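Local coordinates for Gp15 protein (Listeria phage PSA, PDB 6R5W) that probably recognises the surface of Listeria cells, as the homotrimeric receptor binding protein of the phage, of which this chain is the C-terminal part, at residues L114-S119 / V143-N148; S119-Y124 / N138-V143; S93-K98 / D156-L161. All coordinates share one frame; numbering follows the deposited sequence.

The three contacts lie in the beta-rich end of this C-terminal fragment, beyond a helical stem. Contact 2 is a beta hairpin, and contact 1 seats the loop that leads into it against the turn that leaves it; their centres lie about 7 Å apart and they share Ser119 and Val143. Contact 3 pairs two strands of the other sheet, its centre about 17 Å from that of contact 2 and 19 Å from that of contact 1. Ile139 and Ile147 of the hairpin sheet pack on Leu161 of contact 3, joining the sheets. A cadmium ion sits on Asp117 in contact 1. Contacts 1 and 2 both touch the second subunit of the trimer, and contact 3 the third.

Contact 1: residues L114-S119 / V143-N148; sequences LAPDAS and VSADIN. With CD (cadmium ion), chain G.
Pro116 and Ala145 meet through their aliphatic atoms, CD of the proline ring lying 4.0 Å from CB of Ala145, and this apolar touch is one of several that join the 114-119 loop to the turn at 143-145. No direct hydrogen bond joins the two segments. A water instead donates to both backbone acceptors, at 2.8 Å from Pro116 O and 2.7 Å from Val143 O. Farther along, Val143 CG1 reaches the loop backbone, 3.7 Å from Ser119 C.

The Asp117 side chain runs the other way. From CB, which leads away from the turn, CG lies anti to the backbone N (chi1 -166°), and the carboxylate then holds a cadmium ion with both oxygens: OD1 of Asp117 is 2.5 Å from the metal and OD2 of Asp117 2.4 Å. Four waters complete the ligands found around the ion. OD2 also takes a hydrogen bond from Arg87, and OD1 a weak one from Lys169, so positive charge probably helps to offset the carboxylate. Within the 143-148 segment, Ser144 OG bonds Asp146 OD2 at 2.7 Å, 40° out of the carboxylate plane.

The loop runs from strand 105-109 to strand 122-127, and Pro116 touches Tyr166 of strand 159-167 and Leu141 of strand 136-141, while the turn links strand 136-141 to strand 146-152.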
# COMPACT_ATOMS: atom_id res chain seq x y z
N LEU A 114 -14.41 6.57 11.65
CA LEU A 114 -13.36 7.41 11.08
C LEU A 114 -12.87 8.44 12.08
O LEU A 114 -12.33 9.46 11.70
CB LEU A 114 -13.85 8.07 9.80
CG LEU A 114 -14.18 7.06 8.69
CD1 LEU A 114 -14.57 7.84 7.45
CD2 LEU A 114 -13.01 6.11 8.41
N ALA A 115 -13.09 8.22 13.39
CA ALA A 115 -12.54 9.16 14.37
C ALA A 115 -11.01 9.20 14.27
O ALA A 115 -10.37 8.17 14.07
CB ALA A 115 -12.95 8.74 15.79
N PRO A 116 -10.39 10.37 14.43
CA PRO A 116 -8.93 10.46 14.29
C PRO A 116 -8.16 9.87 15.47
O PRO A 116 -8.64 9.89 16.61
CB PRO A 116 -8.67 11.97 14.19
CG PRO A 116 -9.81 12.58 14.92
CD PRO A 116 -11.02 11.67 14.64
N ASP A 117 -6.94 9.42 15.20
CA ASP A 117 -5.96 9.14 16.26
C ASP A 117 -5.44 10.48 16.74
O ASP A 117 -4.65 11.12 16.05
CB ASP A 117 -4.84 8.24 15.78
CG ASP A 117 -4.01 7.67 16.92
OD1 ASP A 117 -4.43 7.94 18.03
OD2 ASP A 117 -2.98 7.03 16.70
N ALA A 118 -5.94 10.95 17.89
CA ALA A 118 -5.60 12.26 18.44
C ALA A 118 -6.12 12.28 19.88
O ALA A 118 -7.08 11.58 20.21
CB ALA A 118 -6.24 13.42 17.66
N SER A 119 -5.52 13.14 20.71
CA SER A 119 -6.06 13.37 22.06
C SER A 119 -6.72 14.73 22.22
O SER A 119 -7.34 14.99 23.26
CB SER A 119 -4.94 13.14 23.10
OG SER A 119 -3.73 13.82 22.79
N VAL A 143 -11.79 15.27 18.27
CA VAL A 143 -11.59 13.89 18.56
C VAL A 143 -12.82 13.04 18.21
O VAL A 143 -12.68 11.83 18.01
CB VAL A 143 -11.19 13.63 20.04
CG1 VAL A 143 -9.85 14.28 20.32
CG2 VAL A 143 -12.25 14.11 20.98
N SER A 144 -13.99 13.63 18.15
CA SER A 144 -15.19 12.92 17.73
C SER A 144 -15.44 13.12 16.24
O SER A 144 -16.53 12.82 15.75
CB SER A 144 -16.38 13.38 18.55
OG SER A 144 -16.56 14.77 18.52
N ALA A 145 -14.46 13.69 15.54
CA ALA A 145 -14.51 13.83 14.07
C ALA A 145 -15.51 14.88 13.59
O ALA A 145 -16.05 14.77 12.46
CB ALA A 145 -14.78 12.46 13.40
N ASP A 146 -15.76 15.90 14.39
CA ASP A 146 -16.42 17.10 13.92
C ASP A 146 -15.43 17.98 13.14
O ASP A 146 -14.26 18.18 13.56
CB ASP A 146 -16.96 17.92 15.09
CG ASP A 146 -17.92 17.15 15.93
OD1 ASP A 146 -18.95 16.72 15.39
OD2 ASP A 146 -17.55 16.90 17.12
N ILE A 147 -15.91 18.54 12.03
CA ILE A 147 -15.16 19.51 11.24
C ILE A 147 -15.63 20.88 11.69
O ILE A 147 -16.73 21.33 11.37
CB ILE A 147 -15.35 19.28 9.73
CG1 ILE A 147 -14.94 17.86 9.39
CG2 ILE A 147 -14.53 20.26 8.96
CD1 ILE A 147 -15.14 17.52 7.95
N ASN A 148 -14.80 21.54 12.50
CA ASN A 148 -15.16 22.77 13.20
C ASN A 148 -14.40 23.96 12.63
O ASN A 148 -13.19 24.12 12.89
CB ASN A 148 -14.81 22.57 14.68
CG ASN A 148 -15.20 23.72 15.59
OD1 ASN A 148 -15.82 24.67 15.19
ND2 ASN A 148 -14.64 23.69 16.78
CD CD G . -2.78 6.30 18.93
O HOH W 1 -10.74 10.05 18.39
O HOH W 2 -4.30 4.25 18.15
O HOH W 3 -3.56 6.21 21.24
O HOH W 4 -1.16 8.24 19.34
O HOH W 5 -0.69 4.90 18.64

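Contact 2: residues S119-Y124 / N138-V143; sequences SWNKLY and NIYLSV
Tyr140, on an antiparallel beta hairpin of strands 122-127 and 136-141, presents one ring face to Leu123, whose CD1 makes a CH-pi contact 3.9 Å from the ring centroid, 18° off the normal and offset toward the rim. CG of Tyr140 is anti to its carbonyl carbon (chi1 -66°), which sets the ring beside Leu123. Asn121, in the lead-in just before strand 122-127, approaches this ring obliquely, its amide plane turned 42° from it, with CG 3.6 Å from Tyr140 CD2. Within the same lead-in, Asn121 ND2 also lies over the centre of the Trp120 indole, 3.2 Å above its plane. Tyr124 is met at its edge, near the ring plane, by Ile139 O and Leu141 CB.

Lys122 with Leu141 and Tyr124 with Ile139 are hydrogen-bonded pairs, each closed by two N-H to O bonds; Leu123 with Tyr140 is the non-hydrogen-bonded pair between them. Leu123 and Tyr140 therefore share one face, the other four the opposite one. Tyr124 OH bonds Ile165 O. At the trimer interface, Lys122 NZ forms a salt bridge to Asp162 of the second subunit.

Where the strands end, one water donates to Asn121 OD1 at 3.0 Å and accepts from Val143 N at 2.9 Å.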
# COMPACT_ATOMS: atom_id res chain seq x y z
N SER A 119 -5.52 13.14 20.71
CA SER A 119 -6.06 13.37 22.06
C SER A 119 -6.72 14.73 22.22
O SER A 119 -7.34 14.99 23.26
CB SER A 119 -4.94 13.14 23.10
OG SER A 119 -3.73 13.82 22.79
N TRP A 120 -6.62 15.61 21.24
CA TRP A 120 -7.33 16.87 21.24
C TRP A 120 -7.53 17.25 19.77
O TRP A 120 -7.27 16.45 18.86
CB TRP A 120 -6.52 17.94 22.03
CG TRP A 120 -7.37 19.14 22.48
CD1 TRP A 120 -8.32 19.16 23.47
CD2 TRP A 120 -7.26 20.48 22.00
NE1 TRP A 120 -8.86 20.43 23.59
CE2 TRP A 120 -8.21 21.26 22.71
CE3 TRP A 120 -6.47 21.10 21.01
CZ2 TRP A 120 -8.38 22.64 22.47
CZ3 TRP A 120 -6.64 22.45 20.77
CH2 TRP A 120 -7.60 23.22 21.53
N ASN A 121 -8.02 18.45 19.54
CA ASN A 121 -8.26 18.88 18.16
C ASN A 121 -7.00 18.81 17.33
O ASN A 121 -5.92 19.12 17.80
CB ASN A 121 -8.76 20.32 18.13
CG ASN A 121 -10.06 20.45 18.82
OD1 ASN A 121 -11.03 19.89 18.41
ND2 ASN A 121 -10.07 21.19 19.91
N LYS A 122 -7.15 18.48 16.04
CA LYS A 122 -6.12 18.66 15.03
C LYS A 122 -6.44 19.92 14.22
O LYS A 122 -7.62 20.18 13.88
CB LYS A 122 -6.07 17.42 14.14
CG LYS A 122 -5.63 16.12 14.91
CD LYS A 122 -5.84 14.83 14.07
CE LYS A 122 -4.90 14.84 12.90
NZ LYS A 122 -3.56 14.71 13.31
N LEU A 123 -5.40 20.67 13.87
CA LEU A 123 -5.55 22.00 13.29
C LEU A 123 -5.13 22.00 11.83
O LEU A 123 -3.99 21.65 11.52
CB LEU A 123 -4.69 23.05 14.00
CG LEU A 123 -5.25 23.67 15.28
CD1 LEU A 123 -5.93 22.74 16.20
CD2 LEU A 123 -4.09 24.50 15.97
N TYR A 124 -5.99 22.51 10.96
CA TYR A 124 -5.72 22.56 9.53
C TYR A 124 -5.92 23.94 8.95
O TYR A 124 -6.92 24.62 9.27
CB TYR A 124 -6.69 21.61 8.80
CG TYR A 124 -6.45 20.15 9.10
CD1 TYR A 124 -7.06 19.53 10.18
CD2 TYR A 124 -5.55 19.40 8.30
CE1 TYR A 124 -6.84 18.18 10.44
CE2 TYR A 124 -5.32 18.06 8.57
CZ TYR A 124 -5.96 17.46 9.63
OH TYR A 124 -5.74 16.13 9.93
N ASN A 138 -8.91 28.63 9.61
CA ASN A 138 -8.37 27.71 10.59
C ASN A 138 -9.48 26.72 10.95
O ASN A 138 -10.51 27.12 11.54
CB ASN A 138 -7.90 28.45 11.85
CG ASN A 138 -6.67 29.29 11.60
OD1 ASN A 138 -5.82 28.99 10.76
ND2 ASN A 138 -6.56 30.41 12.36
N ILE A 139 -9.28 25.44 10.65
CA ILE A 139 -10.29 24.41 10.84
C ILE A 139 -9.76 23.41 11.87
O ILE A 139 -8.63 22.93 11.74
CB ILE A 139 -10.68 23.70 9.52
CG1 ILE A 139 -11.18 24.73 8.52
CG2 ILE A 139 -11.67 22.61 9.80
CD1 ILE A 139 -11.72 24.09 7.18
N TYR A 140 -10.59 23.08 12.85
CA TYR A 140 -10.28 22.04 13.79
C TYR A 140 -10.98 20.75 13.45
O TYR A 140 -12.15 20.74 13.11
CB TYR A 140 -10.68 22.41 15.21
CG TYR A 140 -9.98 23.54 15.88
CD1 TYR A 140 -9.18 24.42 15.21
CD2 TYR A 140 -10.18 23.74 17.26
CE1 TYR A 140 -8.56 25.51 15.88
CE2 TYR A 140 -9.57 24.80 17.93
CZ TYR A 140 -8.82 25.68 17.25
OH TYR A 140 -8.24 26.73 17.87
N LEU A 141 -10.26 19.64 13.53
CA LEU A 141 -10.88 18.32 13.45
C LEU A 141 -10.92 17.81 14.87
O LEU A 141 -9.84 17.58 15.43
CB LEU A 141 -10.05 17.37 12.57
CG LEU A 141 -10.60 15.98 12.43
CD1 LEU A 141 -11.96 15.98 11.68
CD2 LEU A 141 -9.66 14.96 11.76
N SER A 142 -12.11 17.59 15.42
CA SER A 142 -12.22 17.20 16.83
C SER A 142 -11.98 15.70 17.01
O SER A 142 -12.01 14.92 16.07
CB SER A 142 -13.62 17.57 17.37
OG SER A 142 -14.57 16.56 16.96
N VAL A 143 -11.79 15.27 18.27
CA VAL A 143 -11.59 13.89 18.56
C VAL A 143 -12.82 13.04 18.21
O VAL A 143 -12.68 11.83 18.01
CB VAL A 143 -11.19 13.63 20.04
CG1 VAL A 143 -9.85 14.28 20.32
CG2 VAL A 143 -12.25 14.11 20.98
O HOH W 6 -8.81 15.22 16.64
O HOH W 7 -11.35 17.46 20.15

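Contact 3: residues S93-K98 / D156-L161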
# COMPACT_ATOMS: atom_id res chain seq x y z
N SER A 93 -13.16 15.78 1.24
CA SER A 93 -13.31 16.64 0.07
C SER A 93 -14.65 17.39 0.16
O SER A 93 -15.62 16.92 0.79
CB SER A 93 -13.27 15.82 -1.27
OG SER A 93 -14.43 15.05 -1.35
N GLY A 94 -14.71 18.50 -0.57
CA GLY A 94 -15.90 19.29 -0.70
C GLY A 94 -15.71 20.72 -0.24
O GLY A 94 -14.63 21.14 0.18
N ILE A 95 -16.80 21.51 -0.41
CA ILE A 95 -16.80 22.93 -0.13
C ILE A 95 -18.11 23.25 0.57
O ILE A 95 -19.17 22.81 0.12
CB ILE A 95 -16.67 23.77 -1.40
CG1 ILE A 95 -15.36 23.44 -2.15
CG2 ILE A 95 -16.72 25.31 -1.11
CD1 ILE A 95 -15.27 24.15 -3.51
N VAL A 96 -18.04 23.96 1.72
CA VAL A 96 -19.26 24.31 2.46
C VAL A 96 -19.52 25.81 2.26
O VAL A 96 -18.57 26.62 2.19
CB VAL A 96 -19.18 23.96 3.96
CG1 VAL A 96 -19.07 22.48 4.12
CG2 VAL A 96 -17.97 24.69 4.61
N GLY A 97 -20.81 26.16 2.22
CA GLY A 97 -21.28 27.52 2.14
C GLY A 97 -22.02 27.95 3.43
O GLY A 97 -22.56 27.09 4.15
N LYS A 98 -22.06 29.26 3.64
CA LYS A 98 -22.65 29.83 4.86
C LYS A 98 -24.09 29.39 5.04
O LYS A 98 -24.50 29.00 6.14
CB LYS A 98 -22.56 31.32 4.79
CG LYS A 98 -23.02 32.05 6.10
CD LYS A 98 -23.11 33.50 5.78
CE LYS A 98 -23.17 34.28 7.13
NZ LYS A 98 -23.18 35.74 6.84
N ASP A 156 -18.80 35.13 4.73
CA ASP A 156 -19.66 35.09 3.56
C ASP A 156 -19.03 34.40 2.35
O ASP A 156 -19.65 34.37 1.29
CB ASP A 156 -20.03 36.51 3.13
CG ASP A 156 -20.79 37.23 4.21
OD1 ASP A 156 -21.72 36.62 4.75
OD2 ASP A 156 -20.42 38.37 4.53
N VAL A 157 -17.87 33.81 2.49
CA VAL A 157 -17.13 33.13 1.39
C VAL A 157 -17.11 31.65 1.71
O VAL A 157 -17.01 31.26 2.89
CB VAL A 157 -15.73 33.71 1.24
CG1 VAL A 157 -14.89 32.95 0.21
CG2 VAL A 157 -15.84 35.20 0.83
N ASN A 158 -17.26 30.81 0.69
CA ASN A 158 -17.31 29.40 0.94
C ASN A 158 -15.94 28.93 1.44
O ASN A 158 -14.90 29.56 1.17
CB ASN A 158 -17.67 28.59 -0.34
CG ASN A 158 -19.07 28.90 -0.89
OD1 ASN A 158 -19.89 29.51 -0.23
ND2 ASN A 158 -19.34 28.41 -2.11
N THR A 159 -15.93 27.81 2.15
CA THR A 159 -14.72 27.27 2.77
C THR A 159 -14.45 25.84 2.28
O THR A 159 -15.33 24.96 2.32
CB THR A 159 -14.85 27.32 4.30
OG1 THR A 159 -14.91 28.71 4.69
CG2 THR A 159 -13.63 26.75 4.95
N GLY A 160 -13.21 25.59 1.83
CA GLY A 160 -12.88 24.26 1.33
C GLY A 160 -12.49 23.26 2.40
O GLY A 160 -11.89 23.62 3.42
N LEU A 161 -12.83 21.99 2.18
CA LEU A 161 -12.46 20.90 3.09
C LEU A 161 -11.41 19.95 2.49
O LEU A 161 -11.05 18.95 3.13
CB LEU A 161 -13.68 20.07 3.47
CG LEU A 161 -14.87 20.79 4.09
CD1 LEU A 161 -15.88 19.79 4.49
CD2 LEU A 161 -14.42 21.64 5.26
O HOH W 8 -20.49 31.10 1.90
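Lys98 and Asp156 lie side by side, pointing the same way, and end in a salt bridge: NZ of Lys98 is 2.7 Å from OD1 of Asp156 and meets that oxygen nearly along its C-O axis. CG of Lys98 is anti to the backbone N (chi1 -174°), and the chain stays extended beyond it.

Inward from this salt bridge, backbone groups satisfy one another as an antiparallel strand pair. Val96 and Thr159 exchange two bonds, Val96 N to Thr159 O at 3.0 Å and Thr159 N to Val96 O at 2.9 Å. Gly94 O receives Leu161 N at 2.8 Å, whereas Gly94 N turns to Asp162 OD1. A water links Lys98 N, from which it accepts, to Asn158 OD1, to which it donates at 2.7 Å. Asn158 ND2 bonds Gln129 OE1, Thr159 OG1 pairs with Gln128 NE2, and Ser93 OG with Ile78 O.

On the face of Ile95, its CG2 meets Asn158 CB at 3.5 Å, the side chains crossing at about a right angle; on the other, Val96 CG1 lies 4.2 Å from Leu161 CD1.

In this four-stranded sheet, strand 87-97 lies between strand 72-84 and strand 159-167, outermost within the chain, and Val96, Thr159 and Leu161 pack against strand 146-152 of the hairpin sheet.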